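Long-range contacts in SusD homolog (Bacteroides thetaiotaomicron, PDB 3SGH), which probably binds glycans at the cell surface as a SusD-like outer membrane lipoprotein and hands them to a partner transporter for uptake: residues Y28-C36 against T311-A319; A251-M259 against G433-T441. All coordinates share one frame; numbering follows the deposited sequence.

Contact 1. Residues Y28-C36 against T311-A319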
loop_
_atom_site.group_PDB
_atom_site.type_symbol
_atom_site.label_atom_id
_atom_site.label_comp_id
_atom_site.label_asym_id
_atom_site.label_seq_id
_atom_site.Cartn_x
_atom_site.Cartn_y
_atom_site.Cartn_z
ATOM N N TYR A 28 4.974 -9.820 0.214
ATOM C CA TYR A 28 5.643 -8.538 0.035
ATOM C C TYR A 28 5.186 -7.804 -1.213
ATOM O O TYR A 28 4.955 -6.608 -1.176
ATOM C CB TYR A 28 7.143 -8.738 -0.009
ATOM C CG TYR A 28 7.758 -9.077 1.332
ATOM C CD1 TYR A 28 7.653 -8.198 2.398
ATOM C CD2 TYR A 28 8.522 -10.215 1.527
ATOM C CE1 TYR A 28 8.221 -8.454 3.648
ATOM C CE2 TYR A 28 9.087 -10.477 2.785
ATOM C CZ TYR A 28 8.936 -9.586 3.841
ATOM O OH TYR A 28 9.486 -9.802 5.096
ATOM N N ALA A 29 5.014 -8.537 -2.298
ATOM C CA ALA A 29 4.662 -7.929 -3.575
ATOM C C ALA A 29 3.495 -8.592 -4.293
ATOM O O ALA A 29 2.974 -7.993 -5.234
ATOM C CB ALA A 29 5.868 -7.916 -4.497
ATOM N N CYS A 30 3.119 -9.818 -3.890
ATOM C CA CYS A 30 2.058 -10.599 -4.589
ATOM C C CYS A 30 2.270 -10.712 -6.105
ATOM O O CYS A 30 1.431 -10.237 -6.883
ATOM C CB CYS A 30 0.690 -9.999 -4.302
ATOM S SG CYS A 30 0.193 -10.302 -2.559
ATOM N N PRO A 31 3.370 -11.349 -6.536
ATOM C CA PRO A 31 3.626 -11.514 -7.977
ATOM C C PRO A 31 2.723 -12.489 -8.761
ATOM O O PRO A 31 2.538 -12.307 -9.978
ATOM C CB PRO A 31 5.068 -11.985 -8.021
ATOM C CG PRO A 31 5.269 -12.693 -6.715
ATOM C CD PRO A 31 4.472 -11.901 -5.712
ATOM N N GLN A 32 2.218 -13.532 -8.110
ATOM C CA GLN A 32 1.395 -14.498 -8.816
ATOM C C GLN A 32 0.163 -13.765 -9.357
ATOM O O GLN A 32 -0.409 -12.891 -8.693
ATOM C CB GLN A 32 1.041 -15.650 -7.899
ATOM C CG GLN A 32 0.406 -16.861 -8.601
ATOM C CD GLN A 32 -1.079 -16.785 -8.759
ATOM O OE1 GLN A 32 -1.764 -15.996 -8.073
ATOM N NE2 GLN A 32 -1.613 -17.629 -9.638
ATOM N N GLN A 33 -0.301 -14.150 -10.537
ATOM C CA GLN A 33 -1.270 -13.346 -11.239
ATOM C C GLN A 33 -2.569 -13.092 -10.459
ATOM O O GLN A 33 -3.089 -11.977 -10.506
ATOM C CB GLN A 33 -1.557 -13.922 -12.640
ATOM C CG GLN A 33 -2.236 -15.285 -12.609
ATOM C CD GLN A 33 -2.036 -16.049 -13.883
ATOM O OE1 GLN A 33 -0.889 -16.216 -14.363
ATOM N NE2 GLN A 33 -3.131 -16.478 -14.481
ATOM N N ASN A 34 -3.084 -14.100 -9.737
ATOM C CA ASN A 34 -4.320 -13.913 -8.968
ATOM C C ASN A 34 -4.090 -13.171 -7.661
ATOM O O ASN A 34 -4.906 -12.341 -7.293
ATOM C CB ASN A 34 -4.968 -15.261 -8.704
ATOM C CG ASN A 34 -5.193 -16.041 -10.007
ATOM O OD1 ASN A 34 -4.630 -17.107 -10.198
ATOM N ND2 ASN A 34 -5.947 -15.460 -10.922
ATOM N N ALA A 35 -2.985 -13.445 -6.983
ATOM C CA ALA A 35 -2.569 -12.646 -5.816
ATOM C C ALA A 35 -2.438 -11.177 -6.217
ATOM O O ALA A 35 -2.900 -10.307 -5.496
ATOM C CB ALA A 35 -1.216 -13.168 -5.268
ATOM N N CYS A 36 -1.781 -10.936 -7.364
ATOM C CA CYS A 36 -1.604 -9.587 -7.905
ATOM C C CYS A 36 -2.955 -8.902 -8.150
ATOM O O CYS A 36 -3.171 -7.773 -7.712
ATOM C CB CYS A 36 -0.737 -9.609 -9.166
ATOM S SG CYS A 36 -0.262 -7.962 -9.681
ATOM N N THR A 311 9.275 -9.242 -17.432
ATOM C CA THR A 311 10.440 -9.551 -16.597
ATOM C C THR A 311 10.679 -8.536 -15.460
ATOM O O THR A 311 11.449 -8.833 -14.550
ATOM C CB THR A 311 11.728 -9.674 -17.438
ATOM O OG1 THR A 311 12.116 -8.360 -17.890
ATOM C CG2 THR A 311 11.537 -10.675 -18.640
ATOM N N LEU A 312 10.045 -7.352 -15.517
ATOM C CA LEU A 312 10.254 -6.361 -14.491
ATOM C C LEU A 312 9.795 -6.883 -13.117
ATOM O O LEU A 312 8.755 -7.536 -13.008
ATOM C CB LEU A 312 9.567 -5.039 -14.815
ATOM C CG LEU A 312 10.157 -4.205 -15.979
ATOM C CD1 LEU A 312 9.127 -3.163 -16.340
ATOM C CD2 LEU A 312 11.500 -3.620 -15.551
ATOM N N PRO A 313 10.611 -6.649 -12.071
ATOM C CA PRO A 313 10.295 -7.162 -10.731
ATOM C C PRO A 313 9.242 -6.300 -10.036
ATOM O O PRO A 313 9.342 -5.056 -10.052
ATOM C CB PRO A 313 11.650 -7.063 -9.992
ATOM C CG PRO A 313 12.348 -5.879 -10.617
ATOM C CD PRO A 313 11.922 -5.981 -12.120
ATOM N N GLN A 314 8.266 -6.929 -9.391
ATOM C CA GLN A 314 7.306 -6.168 -8.607
ATOM C C GLN A 314 7.967 -5.539 -7.382
ATOM O O GLN A 314 8.754 -6.197 -6.691
ATOM C CB GLN A 314 6.088 -7.015 -8.235
ATOM C CG GLN A 314 5.247 -7.298 -9.499
ATOM C CD GLN A 314 3.927 -7.991 -9.257
ATOM O OE1 GLN A 314 3.383 -8.577 -10.196
ATOM N NE2 GLN A 314 3.376 -7.903 -8.026
ATOM N N PRO A 315 7.669 -4.252 -7.117
ATOM C CA PRO A 315 8.222 -3.513 -5.974
ATOM C C PRO A 315 7.564 -3.852 -4.645
ATOM O O PRO A 315 6.384 -4.249 -4.604
ATOM C CB PRO A 315 7.929 -2.059 -6.305
ATOM C CG PRO A 315 6.759 -2.103 -7.165
ATOM C CD PRO A 315 6.842 -3.368 -7.977
ATOM N N VAL A 316 8.330 -3.729 -3.566
ATOM C CA VAL A 316 7.825 -3.926 -2.220
ATOM C C VAL A 316 7.858 -2.581 -1.467
ATOM O O VAL A 316 6.826 -2.103 -1.005
ATOM C CB VAL A 316 8.585 -4.976 -1.446
ATOM C CG1 VAL A 316 7.957 -5.115 -0.008
ATOM C CG2 VAL A 316 8.615 -6.339 -2.221
HETATM N N MSE A 317 9.025 -1.951 -1.367
HETATM C CA MSE A 317 9.125 -0.741 -0.596
HETATM C C MSE A 317 10.294 0.069 -1.080
HETATM O O MSE A 317 11.397 -0.480 -1.240
HETATM C CB MSE A 317 9.311 -1.110 0.876
HETATM C CG MSE A 317 9.433 0.102 1.791
HETATM SE SE MSE A 317 9.898 -0.493 3.644
HETATM C CE MSE A 317 8.215 -1.143 4.005
ATOM N N TYR A 318 10.077 1.356 -1.298
ATOM C CA TYR A 318 11.083 2.232 -1.868
ATOM C C TYR A 318 11.760 3.100 -0.838
ATOM O O TYR A 318 11.139 3.530 0.134
ATOM C CB TYR A 318 10.442 3.171 -2.878
ATOM C CG TYR A 318 9.804 2.553 -4.102
ATOM C CD1 TYR A 318 10.538 1.858 -5.031
ATOM C CD2 TYR A 318 8.461 2.652 -4.310
ATOM C CE1 TYR A 318 9.972 1.333 -6.166
ATOM C CE2 TYR A 318 7.886 2.142 -5.481
ATOM C CZ TYR A 318 8.641 1.508 -6.407
ATOM O OH TYR A 318 8.012 1.015 -7.552
ATOM N N ALA A 319 13.038 3.411 -1.084
ATOM C CA ALA A 319 13.791 4.268 -0.186
ATOM C C ALA A 319 13.083 5.632 0.002
ATOM O O ALA A 319 13.123 6.213 1.103
ATOM C CB ALA A 319 15.240 4.449 -0.670
HETATM O O HOH W 1 4.110 -5.185 -5.929
#

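Contact 2. Residues A251-M259 against G433-T441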
loop_
_atom_site.group_PDB
_atom_site.type_symbol
_atom_site.label_atom_id
_atom_site.label_comp_id
_atom_site.label_asym_id
_atom_site.label_seq_id
_atom_site.Cartn_x
_atom_site.Cartn_y
_atom_site.Cartn_z
ATOM N N ALA A 251 -4.105 2.368 -15.821
ATOM C CA ALA A 251 -3.750 3.503 -14.991
ATOM C C ALA A 251 -5.050 4.207 -14.520
ATOM O O ALA A 251 -6.026 4.311 -15.248
ATOM C CB ALA A 251 -2.854 4.461 -15.777
ATOM N N ASN A 252 -5.026 4.709 -13.314
ATOM C CA ASN A 252 -6.164 5.392 -12.691
ATOM C C ASN A 252 -6.131 6.879 -13.051
ATOM O O ASN A 252 -5.080 7.538 -13.050
ATOM C CB ASN A 252 -6.099 5.175 -11.170
ATOM C CG ASN A 252 -7.317 5.656 -10.421
ATOM O OD1 ASN A 252 -7.752 6.808 -10.561
ATOM N ND2 ASN A 252 -7.832 4.808 -9.546
ATOM N N ALA A 253 -7.314 7.389 -13.424
ATOM C CA ALA A 253 -7.535 8.783 -13.734
ATOM C C ALA A 253 -6.904 9.738 -12.735
ATOM O O ALA A 253 -6.419 10.810 -13.088
ATOM C CB ALA A 253 -9.069 9.020 -13.710
ATOM N N CYS A 254 -6.970 9.362 -11.460
ATOM C CA CYS A 254 -6.551 10.227 -10.376
ATOM C C CYS A 254 -5.022 10.501 -10.363
ATOM O O CYS A 254 -4.624 11.633 -10.539
ATOM C CB CYS A 254 -6.996 9.614 -9.045
ATOM S SG CYS A 254 -6.603 10.618 -7.614
ATOM N N LEU A 255 -4.186 9.463 -10.232
ATOM C CA LEU A 255 -2.748 9.680 -10.266
ATOM C C LEU A 255 -2.303 10.329 -11.591
ATOM O O LEU A 255 -1.483 11.258 -11.583
ATOM C CB LEU A 255 -1.982 8.375 -10.061
ATOM C CG LEU A 255 -0.458 8.518 -9.997
ATOM C CD1 LEU A 255 -0.029 9.423 -8.839
ATOM C CD2 LEU A 255 0.215 7.103 -9.943
ATOM N N VAL A 256 -2.828 9.867 -12.717
ATOM C CA VAL A 256 -2.425 10.405 -14.031
ATOM C C VAL A 256 -2.759 11.905 -14.107
ATOM O O VAL A 256 -1.963 12.717 -14.560
ATOM C CB VAL A 256 -3.083 9.629 -15.214
ATOM C CG1 VAL A 256 -2.716 10.279 -16.546
ATOM C CG2 VAL A 256 -2.659 8.107 -15.165
ATOM N N SER A 257 -3.960 12.285 -13.678
ATOM C CA SER A 257 -4.371 13.711 -13.661
ATOM C C SER A 257 -3.523 14.591 -12.734
ATOM O O SER A 257 -3.154 15.737 -13.086
ATOM C CB SER A 257 -5.854 13.836 -13.267
ATOM O OG SER A 257 -6.640 13.274 -14.298
ATOM N N TYR A 258 -3.189 14.107 -11.547
ATOM C CA TYR A 258 -2.282 14.889 -10.714
ATOM C C TYR A 258 -0.950 15.121 -11.468
ATOM O O TYR A 258 -0.428 16.241 -11.550
ATOM C CB TYR A 258 -1.964 14.170 -9.418
ATOM C CG TYR A 258 -2.896 14.451 -8.215
ATOM C CD1 TYR A 258 -4.151 13.887 -8.101
ATOM C CD2 TYR A 258 -2.452 15.264 -7.190
ATOM C CE1 TYR A 258 -4.944 14.118 -6.955
ATOM C CE2 TYR A 258 -3.211 15.483 -6.081
ATOM C CZ TYR A 258 -4.457 14.929 -5.971
ATOM O OH TYR A 258 -5.164 15.141 -4.815
HETATM N N MSE A 259 -0.400 14.048 -12.020
HETATM C CA MSE A 259 0.874 14.111 -12.738
HETATM C C MSE A 259 0.841 14.894 -14.065
HETATM O O MSE A 259 1.819 15.567 -14.406
HETATM C CB MSE A 259 1.390 12.691 -12.920
HETATM C CG MSE A 259 1.761 12.046 -11.577
HETATM SE SE MSE A 259 2.382 10.233 -11.768
HETATM C CE MSE A 259 4.182 10.640 -12.439
ATOM N N GLY A 433 -7.044 12.534 5.112
ATOM C CA GLY A 433 -7.717 13.194 3.992
ATOM C C GLY A 433 -6.865 13.477 2.752
ATOM O O GLY A 433 -7.400 13.990 1.747
ATOM N N TYR A 434 -5.569 13.150 2.830
ATOM C CA TYR A 434 -4.638 13.357 1.739
ATOM C C TYR A 434 -3.923 12.042 1.415
ATOM O O TYR A 434 -3.660 11.257 2.302
ATOM C CB TYR A 434 -3.565 14.399 2.124
ATOM C CG TYR A 434 -4.079 15.649 2.775
ATOM C CD1 TYR A 434 -5.021 16.431 2.136
ATOM C CD2 TYR A 434 -3.587 16.076 4.005
ATOM C CE1 TYR A 434 -5.518 17.587 2.707
ATOM C CE2 TYR A 434 -4.096 17.262 4.622
ATOM C CZ TYR A 434 -5.056 17.997 3.953
ATOM O OH TYR A 434 -5.588 19.163 4.455
ATOM N N PRO A 435 -3.557 11.805 0.142
ATOM C CA PRO A 435 -3.929 12.584 -1.026
ATOM C C PRO A 435 -5.450 12.530 -1.298
ATOM O O PRO A 435 -6.140 11.620 -0.815
ATOM C CB PRO A 435 -3.163 11.872 -2.136
ATOM C CG PRO A 435 -3.205 10.435 -1.716
ATOM C CD PRO A 435 -2.918 10.537 -0.240
ATOM N N ARG A 436 -5.962 13.517 -2.024
ATOM C CA ARG A 436 -7.383 13.610 -2.315
ATOM C C ARG A 436 -7.773 12.698 -3.480
ATOM O O ARG A 436 -8.006 13.131 -4.617
ATOM C CB ARG A 436 -7.798 15.044 -2.570
ATOM C CG ARG A 436 -7.318 16.034 -1.508
ATOM C CD ARG A 436 -7.870 17.390 -1.788
ATOM N NE ARG A 436 -7.204 18.428 -0.989
ATOM C CZ ARG A 436 -7.814 19.280 -0.161
ATOM N NH1 ARG A 436 -9.127 19.242 0.023
ATOM N NH2 ARG A 436 -7.101 20.184 0.487
ATOM N N ILE A 437 -7.887 11.418 -3.148
ATOM C CA ILE A 437 -8.178 10.354 -4.121
ATOM C C ILE A 437 -9.574 10.510 -4.699
ATOM O O ILE A 437 -10.564 10.712 -3.955
ATOM C CB ILE A 437 -8.072 8.954 -3.468
ATOM C CG1 ILE A 437 -6.670 8.720 -2.916
ATOM C CG2 ILE A 437 -8.450 7.869 -4.448
ATOM C CD1 ILE A 437 -5.569 9.062 -3.948
ATOM N N PHE A 438 -9.673 10.447 -6.015
ATOM C CA PHE A 438 -10.971 10.567 -6.666
ATOM C C PHE A 438 -11.917 9.433 -6.240
ATOM O O PHE A 438 -11.603 8.256 -6.442
ATOM C CB PHE A 438 -10.839 10.476 -8.176
ATOM C CG PHE A 438 -10.027 11.557 -8.837
ATOM C CD1 PHE A 438 -9.473 12.618 -8.154
ATOM C CD2 PHE A 438 -9.922 11.535 -10.233
ATOM C CE1 PHE A 438 -8.729 13.596 -8.860
ATOM C CE2 PHE A 438 -9.233 12.484 -10.917
ATOM C CZ PHE A 438 -8.641 13.522 -10.256
ATOM N N PRO A 439 -13.099 9.788 -5.723
ATOM C CA PRO A 439 -14.069 8.742 -5.343
ATOM C C PRO A 439 -14.773 8.204 -6.575
ATOM O O PRO A 439 -14.645 8.769 -7.663
ATOM C CB PRO A 439 -15.074 9.509 -4.503
ATOM C CG PRO A 439 -15.101 10.871 -5.136
ATOM C CD PRO A 439 -13.635 11.143 -5.480
ATOM N N ALA A 440 -15.537 7.135 -6.400
ATOM C CA ALA A 440 -16.448 6.639 -7.396
ATOM C C ALA A 440 -17.420 7.755 -7.809
ATOM O O ALA A 440 -17.720 8.665 -7.007
ATOM C CB ALA A 440 -17.217 5.435 -6.821
ATOM N N THR A 441 -17.957 7.649 -9.024
ATOM C CA THR A 441 -19.048 8.513 -9.449
ATOM C C THR A 441 -20.289 8.338 -8.546
ATOM O O THR A 441 -21.082 9.275 -8.367
ATOM C CB THR A 441 -19.433 8.311 -10.934
ATOM O OG1 THR A 441 -19.790 6.927 -11.153
ATOM C CG2 THR A 441 -18.279 8.769 -11.852
HETATM O O HOH W 2 -9.508 6.079 -7.479
HETATM O O HOH W 3 -3.646 15.745 -2.371
#

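Contact 1. Residues Y28-C36 against T311-A319
A29 and V316 lie where the two segments run closest, their CA atoms 5.3 Å apart, and this is the tightly packed part of the contact. The methyl of A29 points at the strand, with Q314 CB on one hand and V316 CG2 on the other; so small a side chain suits the close approach of the backbones. V316 sets its forked end against the base of Y28: CG2 comes within 3.6 Å of Y28 CB, while CG1 approaches the same CB and the near part of the ring obliquely. With CG anti to its own carbonyl carbon (chi1 -73°), the Y28 ring leads away from the strand, and its hydroxyl bonds to T108.

Toward Q314 the contact becomes polar. A glutamine suits the place because its extended chain (chi2 -173°) carries an amide that can give and accept at once. NE2 donates a weak, bent bond to C30 O, 3.2 Å long at 143°, and lies 2.8 Å from A29 O; OE1 accepts from G239 N. C30 leaves helical geometry with positive phi. On the looser side, where P315 points away, a water lies 2.8 Å from P315 O and also within reach of A29 O, bridging the two carbonyls. Behind P31, Q32 caps the start of helix 33-40, its OE1 accepting from A35 N at 3.0 Å.

Strand 314-317 pairs antiparallel with strand 227-229, where V316 and M317 both face S227 in a classic beta bulge; helix 181-198 packs against V316 through F187, and helix 75-84 meets A35.

Contact 2. Residues A251-M259 against G433-T441
A chi1 of -178° swings the C254 sulfur opposite its own amide nitrogen and across to F438, whose CG lies anti to the carbonyl carbon (chi1 -63°) and brings one ring face over the first helical turn. The sulfur sits above that face, 3.9 Å from the F438 ring centroid, and C254 CA makes a CH-pi contact with the same face at 3.7 Å from the centroid. A cysteine suits this place because it is slim enough to let the ring down onto the backbone, while SG accepts a bond from F438 N, 3.5 Å long and nearly straight at 163°.

Helix 253-261 is N-capped by N252: OD1 accepts from C254 N at 2.8 Å through an in-plane lone pair. N252 ND2 meanwhile gives to a water that donates in turn to F438 O, tying the cap to the loop. S257, one turn on, brings CB near F438 CZ and bonds its OG back to A253 O, so the hydroxyl is satisfied within the helix. Were F438 cut back to an alanine, the ring face that meets C254 CA and SG would be gone, which would probably leave a gap against the first helical turn.

R436 centres an inverse gamma turn, and a water accepting from its N links it to Y258 OH. The Y258 hydroxyl also rests 3.5 Å from R436 CB, whereas the extended arginine chain leads away to a salt bridge with E408 on helix 403-417.

Overall arrangement
Both contacts are buried and bury equal areas, yet they hold separate elements: their centres are 22 Å apart, their nearest atoms about 10 Å, and they do not touch. Contact 1 lies nearer the middle of the chain, about 11 Å from its centre against about 15 Å for contact 2. It joins the N-terminal helical turns to a strand of a small sheet, through aliphatic packing and an amide that reaches backbone carbonyls. Contact 2 sets a helix start against an irregular loop, and relies on an aromatic face packed on sulfur and on a sulfur acceptor; water bridges both contacts. Their segments alternate along the chain, so the two together interlace distant parts of the largely helical SusD-like fold.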